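Local coordinates for metallo-carboxypeptidase (Pseudomonas aeruginosa, PDB 4A39), which probably acts as a zinc-dependent cytosolic carboxypeptidase of the M14 family, cleaving residues from the C-termini of peptides or proteins, at residues Ala76-Ala80 and Asp275-Pro279; Arg130-Leu134 and Glu187-Glu191; Ile158-Arg164 and Asp213-Asn219. All coordinates share one frame; numbering follows the deposited sequence.

Overall arrangement
Contacts 2 and 3 are buried and lie together on one side of the chain's centre, their own centres 12 Å apart; contact 1 lies on the opposite side, about 24 and 30 Å from them between centres, and is only partly buried. Contact 1 joins two loops, one from each of the two family domains, through a histidine-carboxylate bond and bridging waters. Contact 2 packs two helices through buried charged groups, whereas contact 3 pairs two strands of the catalytic domain's sheet through backbone bonds. The last two touch directly: H131 meets E159, and E187 meets N219, so the polar groups of the helix pair continue into the strand pair.

Contact 1: Ala76-Ala80 and Asp275-Pro279; sequences AYSHA and DEEIP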
loop_
_atom_site.group_PDB
_atom_site.type_symbol
_atom_site.label_atom_id
_atom_site.label_comp_id
_atom_site.label_asym_id
_atom_site.label_seq_id
_atom_site.Cartn_x
_atom_site.Cartn_y
_atom_site.Cartn_z
ATOM N N ALA A 76 15.464 3.925 6.273
ATOM C CA ALA A 76 15.598 3.755 4.828
ATOM C C ALA A 76 15.377 5.033 4.031
ATOM O O ALA A 76 16.041 5.261 3.018
ATOM C CB ALA A 76 14.636 2.672 4.343
ATOM N N TYR A 77 14.442 5.862 4.486
ATOM C CA TYR A 77 14.122 7.108 3.802
ATOM C C TYR A 77 14.060 8.232 4.831
ATOM O O TYR A 77 13.018 8.860 5.034
ATOM C CB TYR A 77 12.784 6.947 3.075
ATOM C CG TYR A 77 12.755 5.707 2.207
ATOM C CD1 TYR A 77 13.570 5.606 1.080
ATOM C CD2 TYR A 77 11.962 4.612 2.545
ATOM C CE1 TYR A 77 13.600 4.438 0.309
ATOM C CE2 TYR A 77 11.984 3.442 1.782
ATOM C CZ TYR A 77 12.807 3.364 0.668
ATOM O OH TYR A 77 12.850 2.207 -0.084
ATOM N N SER A 78 15.200 8.479 5.468
ATOM C CA SER A 78 15.308 9.493 6.505
ATOM C C SER A 78 14.992 10.916 6.068
ATOM O O SER A 78 14.604 11.741 6.896
ATOM C CB SER A 78 16.703 9.448 7.143
ATOM O OG SER A 78 17.725 9.704 6.196
ATOM N N HIS A 79 15.150 11.218 4.784
ATOM C CA HIS A 79 14.846 12.569 4.326
ATOM C C HIS A 79 13.336 12.786 4.277
ATOM O O HIS A 79 12.868 13.921 4.211
ATOM C CB HIS A 79 15.460 12.833 2.946
ATOM C CG HIS A 79 15.223 14.224 2.438
ATOM N ND1 HIS A 79 14.000 14.645 1.961
ATOM C CD2 HIS A 79 16.043 15.300 2.371
ATOM C CE1 HIS A 79 14.075 15.920 1.623
ATOM N NE2 HIS A 79 15.305 16.341 1.862
ATOM N N ALA A 80 12.574 11.698 4.340
ATOM C CA ALA A 80 11.118 11.798 4.284
ATOM C C ALA A 80 10.462 12.156 5.614
ATOM O O ALA A 80 9.245 12.336 5.672
ATOM C CB ALA A 80 10.527 10.493 3.758
ATOM N N ASP A 275 4.366 6.077 -0.842
ATOM C CA ASP A 275 5.644 6.780 -0.855
ATOM C C ASP A 275 5.782 7.636 0.395
ATOM O O ASP A 275 4.910 8.441 0.712
ATOM C CB ASP A 275 5.772 7.672 -2.090
ATOM C CG ASP A 275 7.158 8.285 -2.217
ATOM O OD1 ASP A 275 8.093 7.575 -2.640
ATOM O OD2 ASP A 275 7.316 9.474 -1.870
ATOM N N GLU A 276 6.901 7.455 1.088
ATOM C CA GLU A 276 7.188 8.166 2.327
ATOM C C GLU A 276 7.432 9.661 2.169
ATOM O O GLU A 276 6.956 10.470 2.971
ATOM C CB GLU A 276 8.416 7.531 3.007
ATOM C CG GLU A 276 8.240 6.056 3.402
ATOM C CD GLU A 276 8.642 5.068 2.309
ATOM O OE1 GLU A 276 8.707 5.449 1.122
ATOM O OE2 GLU A 276 8.881 3.890 2.643
ATOM N N GLU A 277 8.158 10.019 1.119
ATOM C CA GLU A 277 8.557 11.402 0.861
ATOM C C GLU A 277 7.570 12.378 0.227
ATOM O O GLU A 277 7.344 13.471 0.749
ATOM C CB GLU A 277 9.830 11.372 0.008
ATOM C CG GLU A 277 10.345 12.723 -0.478
ATOM C CD GLU A 277 11.016 13.520 0.616
ATOM O OE1 GLU A 277 11.845 12.936 1.347
ATOM O OE2 GLU A 277 10.724 14.730 0.737
ATOM N N ILE A 278 6.990 11.988 -0.896
ATOM C CA ILE A 278 6.090 12.865 -1.643
ATOM C C ILE A 278 4.671 12.972 -1.092
ATOM O O ILE A 278 3.953 11.981 -1.009
ATOM C CB ILE A 278 6.047 12.414 -3.111
ATOM C CG1 ILE A 278 7.464 12.467 -3.691
ATOM C CG2 ILE A 278 5.087 13.288 -3.918
ATOM C CD1 ILE A 278 7.595 11.834 -5.072
ATOM N N PRO A 279 4.250 14.194 -0.716
ATOM C CA PRO A 279 2.909 14.421 -0.169
ATOM C C PRO A 279 1.860 14.646 -1.260
ATOM O O PRO A 279 1.173 15.665 -1.274
ATOM C CB PRO A 279 3.111 15.652 0.702
ATOM C CG PRO A 279 4.051 16.464 -0.142
ATOM C CD PRO A 279 5.062 15.425 -0.631
HETATM O O HOH W 1 10.614 15.224 3.339
HETATM O O HOH W 2 7.272 10.172 5.699
#
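A80 and E277 mark the closest backbone approach, their CA atoms 4.3 Å apart. Neither segment is a strand here: the 76-80 loop enters a short 3-10 segment at S78, and D275-P279 turns away from the end of strand 268-275. That second turn is held by an Asx motif, I278 N donating to D275 OD2 at 2.7 Å and 174°. With no direct bond between the main chains, water 2 joins them, donating to both A80 O and E276 O.

The CB of A80 points at the turn and rests on its backbone, 3.6 Å from E276 C, with the CB of E276 close by. Beside this small apolar contact, E277 reaches past A80 to H79. H79 ND1 donates to E277 OE1 over 2.8 Å, at 166°. The acceptor lies near the imidazole plane, but the donor sits 34° out of the carboxylate plane on the syn side. The bend of E277 at chi2 brings its carboxylate round to the histidine. Water 1 lies 2.7 Å from both E277 OE2 and H79 O, placed to bridge them.

On the other flank, the E276 carboxylate comes obliquely against the Y77 ring, with OE2 3.2 Å from CD2. E276 CG lies anti to its carbonyl carbon, and the chain then bends to bring the carboxylate to the ring.

The Y77 side chain is about 5 Å from the bound inhibitor, (2-guanidinoethylmercapto)succinic acid, and that of E276 about 7 Å from zinc. D275 OD1 is bonded to the hydroxyl of Y319, a residue of the inhibitor pocket. The arrangement is therefore an interdomain loop contact at the border of the M14 active site, bringing the N-terminal domain against the loop that follows zinc ligand H273.

Contact 2: Arg130-Leu134 and Glu187-Glu191; sequences RHARL and EWFME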
loop_
_atom_site.group_PDB
_atom_site.type_symbol
_atom_site.label_atom_id
_atom_site.label_comp_id
_atom_site.label_asym_id
_atom_site.label_seq_id
_atom_site.Cartn_x
_atom_site.Cartn_y
_atom_site.Cartn_z
ATOM N N ARG A 130 -7.959 -8.140 9.751
ATOM C CA ARG A 130 -8.826 -7.339 8.896
ATOM C C ARG A 130 -8.759 -7.930 7.490
ATOM O O ARG A 130 -9.748 -7.928 6.757
ATOM C CB ARG A 130 -8.374 -5.873 8.874
ATOM C CG ARG A 130 -9.413 -4.950 8.259
ATOM C CD ARG A 130 -8.990 -3.488 8.242
ATOM N NE ARG A 130 -10.087 -2.649 7.770
ATOM C CZ ARG A 130 -11.045 -2.154 8.548
ATOM N NH1 ARG A 130 -11.041 -2.397 9.852
ATOM N NH2 ARG A 130 -12.026 -1.434 8.017
ATOM N N HIS A 131 -7.584 -8.439 7.120
ATOM C CA HIS A 131 -7.390 -9.049 5.808
ATOM C C HIS A 131 -8.339 -10.233 5.663
ATOM O O HIS A 131 -8.985 -10.408 4.626
ATOM C CB HIS A 131 -5.946 -9.540 5.651
ATOM C CG HIS A 131 -5.707 -10.330 4.401
ATOM N ND1 HIS A 131 -5.529 -9.740 3.168
ATOM C CD2 HIS A 131 -5.645 -11.666 4.189
ATOM C CE1 HIS A 131 -5.369 -10.677 2.250
ATOM N NE2 HIS A 131 -5.436 -11.856 2.844
ATOM N N ALA A 132 -8.415 -11.052 6.708
ATOM C CA ALA A 132 -9.289 -12.214 6.682
ATOM C C ALA A 132 -10.730 -11.771 6.485
ATOM O O ALA A 132 -11.473 -12.378 5.712
ATOM C CB ALA A 132 -9.147 -13.009 7.972
ATOM N N ARG A 133 -11.128 -10.709 7.180
ATOM C CA ARG A 133 -12.488 -10.203 7.058
ATOM C C ARG A 133 -12.760 -9.686 5.646
ATOM O O ARG A 133 -13.857 -9.865 5.112
ATOM C CB ARG A 133 -12.744 -9.094 8.080
ATOM C CG ARG A 133 -12.783 -9.589 9.522
ATOM C CD ARG A 133 -13.428 -8.568 10.457
ATOM N NE ARG A 133 -12.640 -7.347 10.607
ATOM C CZ ARG A 133 -11.515 -7.260 11.311
ATOM N NH1 ARG A 133 -11.033 -8.326 11.940
ATOM N NH2 ARG A 133 -10.877 -6.102 11.398
ATOM N N LEU A 134 -11.761 -9.048 5.042
ATOM C CA LEU A 134 -11.911 -8.527 3.687
ATOM C C LEU A 134 -12.118 -9.671 2.704
ATOM O O LEU A 134 -12.955 -9.586 1.805
ATOM C CB LEU A 134 -10.673 -7.724 3.270
ATOM C CG LEU A 134 -10.682 -7.233 1.815
ATOM C CD1 LEU A 134 -11.870 -6.308 1.585
ATOM C CD2 LEU A 134 -9.382 -6.504 1.508
ATOM N N GLU A 187 -3.301 -1.996 1.090
ATOM C CA GLU A 187 -4.438 -2.894 1.257
ATOM C C GLU A 187 -5.715 -2.104 1.577
ATOM O O GLU A 187 -6.815 -2.569 1.284
ATOM C CB GLU A 187 -4.163 -3.982 2.310
ATOM C CG GLU A 187 -5.349 -4.936 2.482
ATOM C CD GLU A 187 -4.964 -6.357 2.873
ATOM O OE1 GLU A 187 -3.934 -6.552 3.551
ATOM O OE2 GLU A 187 -5.716 -7.285 2.506
ATOM N N TRP A 188 -5.584 -0.916 2.167
ATOM C CA TRP A 188 -6.772 -0.105 2.432
ATOM C C TRP A 188 -7.406 0.209 1.075
ATOM O O TRP A 188 -8.629 0.166 0.917
ATOM C CB TRP A 188 -6.414 1.197 3.158
ATOM C CG TRP A 188 -6.253 1.027 4.643
ATOM C CD1 TRP A 188 -5.085 1.052 5.354
ATOM C CD2 TRP A 188 -7.298 0.802 5.596
ATOM N NE1 TRP A 188 -5.340 0.859 6.690
ATOM C CE2 TRP A 188 -6.689 0.700 6.868
ATOM C CE3 TRP A 188 -8.692 0.674 5.500
ATOM C CZ2 TRP A 188 -7.424 0.479 8.039
ATOM C CZ3 TRP A 188 -9.426 0.453 6.667
ATOM C CH2 TRP A 188 -8.787 0.359 7.921
ATOM N N PHE A 189 -6.558 0.520 0.098
ATOM C CA PHE A 189 -7.001 0.815 -1.268
ATOM C C PHE A 189 -7.802 -0.386 -1.791
ATOM O O PHE A 189 -8.863 -0.230 -2.398
ATOM C CB PHE A 189 -5.764 1.078 -2.149
ATOM C CG PHE A 189 -6.052 1.224 -3.631
ATOM C CD1 PHE A 189 -6.284 0.101 -4.424
ATOM C CD2 PHE A 189 -6.022 2.476 -4.241
ATOM C CE1 PHE A 189 -6.477 0.220 -5.803
ATOM C CE2 PHE A 189 -6.210 2.609 -5.621
ATOM C CZ PHE A 189 -6.437 1.477 -6.403
ATOM N N MET A 190 -7.294 -1.589 -1.543
ATOM C CA MET A 190 -7.965 -2.804 -1.993
ATOM C C MET A 190 -9.315 -2.997 -1.302
ATOM O O MET A 190 -10.267 -3.472 -1.921
ATOM C CB MET A 190 -7.073 -4.022 -1.742
ATOM C CG MET A 190 -5.722 -3.957 -2.448
ATOM S SD MET A 190 -5.841 -3.864 -4.258
ATOM C CE MET A 190 -6.232 -5.567 -4.660
ATOM N N GLU A 191 -9.405 -2.636 -0.024
ATOM C CA GLU A 191 -10.669 -2.773 0.699
ATOM C C GLU A 191 -11.746 -1.890 0.062
ATOM O O GLU A 191 -12.900 -2.296 -0.060
ATOM C CB GLU A 191 -10.502 -2.403 2.181
ATOM C CG GLU A 191 -11.813 -2.451 2.970
ATOM C CD GLU A 191 -11.630 -2.198 4.453
ATOM O OE1 GLU A 191 -10.842 -2.928 5.090
ATOM O OE2 GLU A 191 -12.279 -1.273 4.985
#
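R130 extends fully from CG to NE and takes the E191 carboxylate side-on with two nitrogens; these two residues and L134 bury the most surface here. NE donates to OE1 at 2.8 Å, bent to 145° with the oxygen tilted from the guanidinium plane; NH2 donates to OE2 at 3.0 Å and 169°, almost in that plane. Both oxygens use their syn lone pairs, and the two groups are nearly coplanar. This two-point bond fixes the rotation of the guanidinium, while W188 covers one of its faces, CH2 lying 3.3 Å from NE. E191 has further partners in the Y126 hydroxyl and the ammonium of K370, which probably favour its charged form.

L134 packs against the E191 backbone and the base of its side chain. Its CD1 lies 3.8 Å from E191 CA, and its CD2 faces the E187 carboxylate. The segments of helices 128-138 and 185-196 run nearly parallel, 27° apart, but their axes stay 11.2 Å from each other, so long side chains rather than close backbone packing span the interval. Helix 185-196 begins shortly after zinc ligands H180 and E183 in the M14 catalytic domain.

H131 and E187 meet one turn earlier on helix 185-196 than E191. H131 ND1 donates to E187 OE2 over a short 2.5 Å, nearly straight and in the imidazole plane, through the syn lone pair. The E187 carboxylate is turned steeply from that ring; its OE1 takes a salt bridge from R128 and a hydrogen bond from N219, and H131 NE2 reaches E159 OE1.

Contact 3: Ile158-Arg164 and Asp213-Asn219; sequences IELLRVR and DLYLVPN
L161 pairs with L216 through two backbone bonds, and V163 with L214 through two more, giving two antiparallel hydrogen-bonded pairs around the non-hydrogen-bonded pair R162-Y215. L161 N donates to L216 O at 2.8 Å and 168°, and L216 N returns to L161 O. The V163-L214 pair is similar, though its return bond, L214 N to V163 O, is longer at 3.0 Å and bent to 151°. Several of these carbonyls also receive a CA-H contact, as L214 O does from R162 CA at 3.1 Å.

Beyond L161 the direct pairing gives way to a water. Water 3 accepts from N219 N and lies 3.0 Å from E159 O, placed to donate to it and so bridge the strands where P218 supplies no N-H. The side chain of N219 is satisfied separately, by N221 N at OD1 and by E187 at ND2.

Strands 157-163 and 212-217 are adjacent members of the mixed sheet at the core of the zinc carboxypeptidase domain; R162 bonds through its backbone to edge strand 144-151, and D213 to the inner strand 171-177. On one face V163, L214, L161 and L216 pack together, L216 also touching M190 of helix 185-196.

The other face carries R162 and Y215 side by side. R162 bends at chi3 (71°) across the tyrosine, bringing CD to 3.4 Å from CZ, and NH1 donates to the Y215 hydroxyl at 3.1 Å, almost exactly in the guanidinium plane. At the strand end, R164 NH1 forms a salt bridge to D213 OD2 of 2.6 Å through the syn lone pair, with guanidinium and carboxylate perpendicular; D213 OD1 is bonded to the hydroxyl of S169.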
loop_
_atom_site.group_PDB
_atom_site.type_symbol
_atom_site.label_atom_id
_atom_site.label_comp_id
_atom_site.label_asym_id
_atom_site.label_seq_id
_atom_site.Cartn_x
_atom_site.Cartn_y
_atom_site.Cartn_z
ATOM N N ILE A 158 -1.697 -16.311 0.177
ATOM C CA ILE A 158 -1.619 -15.191 -0.762
ATOM C C ILE A 158 -2.817 -15.428 -1.688
ATOM O O ILE A 158 -2.684 -16.058 -2.736
ATOM C CB ILE A 158 -0.336 -15.220 -1.632
ATOM C CG1 ILE A 158 0.911 -15.342 -0.756
ATOM C CG2 ILE A 158 -0.270 -13.958 -2.482
ATOM C CD1 ILE A 158 1.161 -14.151 0.114
ATOM N N GLU A 159 -3.989 -14.939 -1.299
ATOM C CA GLU A 159 -5.185 -15.147 -2.112
ATOM C C GLU A 159 -5.240 -14.338 -3.398
ATOM O O GLU A 159 -4.902 -13.158 -3.415
ATOM C CB GLU A 159 -6.450 -14.841 -1.303
ATOM C CG GLU A 159 -6.632 -15.714 -0.074
ATOM C CD GLU A 159 -6.161 -15.038 1.195
ATOM O OE1 GLU A 159 -5.216 -14.221 1.118
ATOM O OE2 GLU A 159 -6.729 -15.332 2.270
ATOM N N LEU A 160 -5.670 -14.996 -4.472
ATOM C CA LEU A 160 -5.858 -14.351 -5.766
ATOM C C LEU A 160 -7.358 -14.451 -6.013
ATOM O O LEU A 160 -7.891 -15.547 -6.216
ATOM C CB LEU A 160 -5.103 -15.088 -6.879
ATOM C CG LEU A 160 -5.435 -14.666 -8.318
ATOM C CD1 LEU A 160 -5.280 -13.158 -8.474
ATOM C CD2 LEU A 160 -4.527 -15.407 -9.290
ATOM N N LEU A 161 -8.041 -13.314 -5.972
ATOM C CA LEU A 161 -9.485 -13.288 -6.178
ATOM C C LEU A 161 -9.815 -12.890 -7.604
ATOM O O LEU A 161 -9.101 -12.095 -8.207
ATOM C CB LEU A 161 -10.139 -12.283 -5.223
ATOM C CG LEU A 161 -9.778 -12.393 -3.740
ATOM C CD1 LEU A 161 -10.411 -11.239 -2.977
ATOM C CD2 LEU A 161 -10.243 -13.736 -3.190
ATOM N N ARG A 162 -10.887 -13.459 -8.152
ATOM C CA ARG A 162 -11.305 -13.103 -9.502
ATOM C C ARG A 162 -12.760 -12.682 -9.495
ATOM O O ARG A 162 -13.619 -13.367 -8.930
ATOM C CB ARG A 162 -11.113 -14.262 -10.497
ATOM C CG ARG A 162 -11.645 -13.911 -11.899
ATOM C CD ARG A 162 -11.114 -14.820 -12.997
ATOM N NE ARG A 162 -11.660 -16.171 -12.927
ATOM C CZ ARG A 162 -11.362 -17.134 -13.794
ATOM N NH1 ARG A 162 -10.523 -16.890 -14.792
ATOM N NH2 ARG A 162 -11.905 -18.338 -13.665
ATOM N N VAL A 163 -13.026 -11.532 -10.106
ATOM C CA VAL A 163 -14.378 -11.007 -10.204
ATOM C C VAL A 163 -14.793 -11.229 -11.656
ATOM O O VAL A 163 -14.236 -10.625 -12.570
ATOM C CB VAL A 163 -14.418 -9.496 -9.880
ATOM C CG1 VAL A 163 -15.854 -9.006 -9.854
ATOM C CG2 VAL A 163 -13.738 -9.229 -8.544
ATOM N N ARG A 164 -15.755 -12.123 -11.862
ATOM C CA ARG A 164 -16.240 -12.444 -13.203
ATOM C C ARG A 164 -17.756 -12.575 -13.150
ATOM O O ARG A 164 -18.283 -13.497 -12.526
ATOM C CB ARG A 164 -15.603 -13.758 -13.676
ATOM C CG ARG A 164 -16.033 -14.245 -15.058
ATOM C CD ARG A 164 -15.185 -15.455 -15.478
ATOM N NE ARG A 164 -15.600 -16.064 -16.743
ATOM C CZ ARG A 164 -15.349 -15.561 -17.950
ATOM N NH1 ARG A 164 -14.676 -14.427 -18.078
ATOM N NH2 ARG A 164 -15.772 -16.201 -19.036
ATOM N N ASP A 213 -12.814 -8.902 -16.385
ATOM C CA ASP A 213 -12.806 -9.612 -15.112
ATOM C C ASP A 213 -11.687 -8.968 -14.304
ATOM O O ASP A 213 -10.699 -8.495 -14.872
ATOM C CB ASP A 213 -12.466 -11.095 -15.280
ATOM C CG ASP A 213 -13.539 -11.873 -16.008
ATOM O OD1 ASP A 213 -14.691 -11.404 -16.074
ATOM O OD2 ASP A 213 -13.221 -12.977 -16.499
ATOM N N LEU A 214 -11.830 -8.950 -12.984
ATOM C CA LEU A 214 -10.791 -8.374 -12.143
ATOM C C LEU A 214 -10.027 -9.483 -11.433
ATOM O O LEU A 214 -10.627 -10.419 -10.904
ATOM C CB LEU A 214 -11.401 -7.434 -11.104
ATOM C CG LEU A 214 -12.350 -6.357 -11.633
ATOM C CD1 LEU A 214 -12.836 -5.519 -10.465
ATOM C CD2 LEU A 214 -11.651 -5.487 -12.669
ATOM N N TYR A 215 -8.699 -9.380 -11.460
ATOM C CA TYR A 215 -7.809 -10.331 -10.797
ATOM C C TYR A 215 -7.162 -9.502 -9.690
ATOM O O TYR A 215 -6.359 -8.603 -9.959
ATOM C CB TYR A 215 -6.763 -10.854 -11.782
ATOM C CG TYR A 215 -7.335 -11.807 -12.815
ATOM C CD1 TYR A 215 -8.158 -11.343 -13.841
ATOM C CD2 TYR A 215 -7.067 -13.172 -12.754
ATOM C CE1 TYR A 215 -8.699 -12.217 -14.784
ATOM C CE2 TYR A 215 -7.602 -14.058 -13.696
ATOM C CZ TYR A 215 -8.413 -13.571 -14.705
ATOM O OH TYR A 215 -8.928 -14.435 -15.649
ATOM N N LEU A 216 -7.515 -9.820 -8.448
ATOM C CA LEU A 216 -7.053 -9.051 -7.298
ATOM C C LEU A 216 -6.246 -9.811 -6.257
ATOM O O LEU A 216 -6.611 -10.914 -5.862
ATOM C CB LEU A 216 -8.270 -8.449 -6.590
ATOM C CG LEU A 216 -9.366 -7.814 -7.449
ATOM C CD1 LEU A 216 -10.565 -7.486 -6.573
ATOM C CD2 LEU A 216 -8.832 -6.571 -8.136
ATOM N N VAL A 217 -5.158 -9.196 -5.805
ATOM C CA VAL A 217 -4.325 -9.774 -4.751
ATOM C C VAL A 217 -4.262 -8.716 -3.653
ATOM O O VAL A 217 -3.445 -7.802 -3.715
ATOM C CB VAL A 217 -2.887 -10.073 -5.227
ATOM C CG1 VAL A 217 -2.056 -10.580 -4.053
ATOM C CG2 VAL A 217 -2.902 -11.121 -6.340
ATOM N N PRO A 218 -5.138 -8.822 -2.638
ATOM C CA PRO A 218 -5.209 -7.884 -1.510
ATOM C C PRO A 218 -3.908 -7.637 -0.749
ATOM O O PRO A 218 -3.667 -6.519 -0.283
ATOM C CB PRO A 218 -6.287 -8.495 -0.623
ATOM C CG PRO A 218 -7.207 -9.120 -1.623
ATOM C CD PRO A 218 -6.239 -9.799 -2.563
ATOM N N ASN A 219 -3.085 -8.671 -0.589
ATOM C CA ASN A 219 -1.812 -8.492 0.109
ATOM C C ASN A 219 -0.728 -9.445 -0.380
ATOM O O ASN A 219 -0.823 -10.669 -0.233
ATOM C CB ASN A 219 -1.992 -8.629 1.622
ATOM C CG ASN A 219 -0.778 -8.138 2.387
ATOM O OD1 ASN A 219 0.270 -8.784 2.392
ATOM N ND2 ASN A 219 -0.906 -6.974 3.022
HETATM O O HOH W 3 -4.100 -11.506 -0.997
#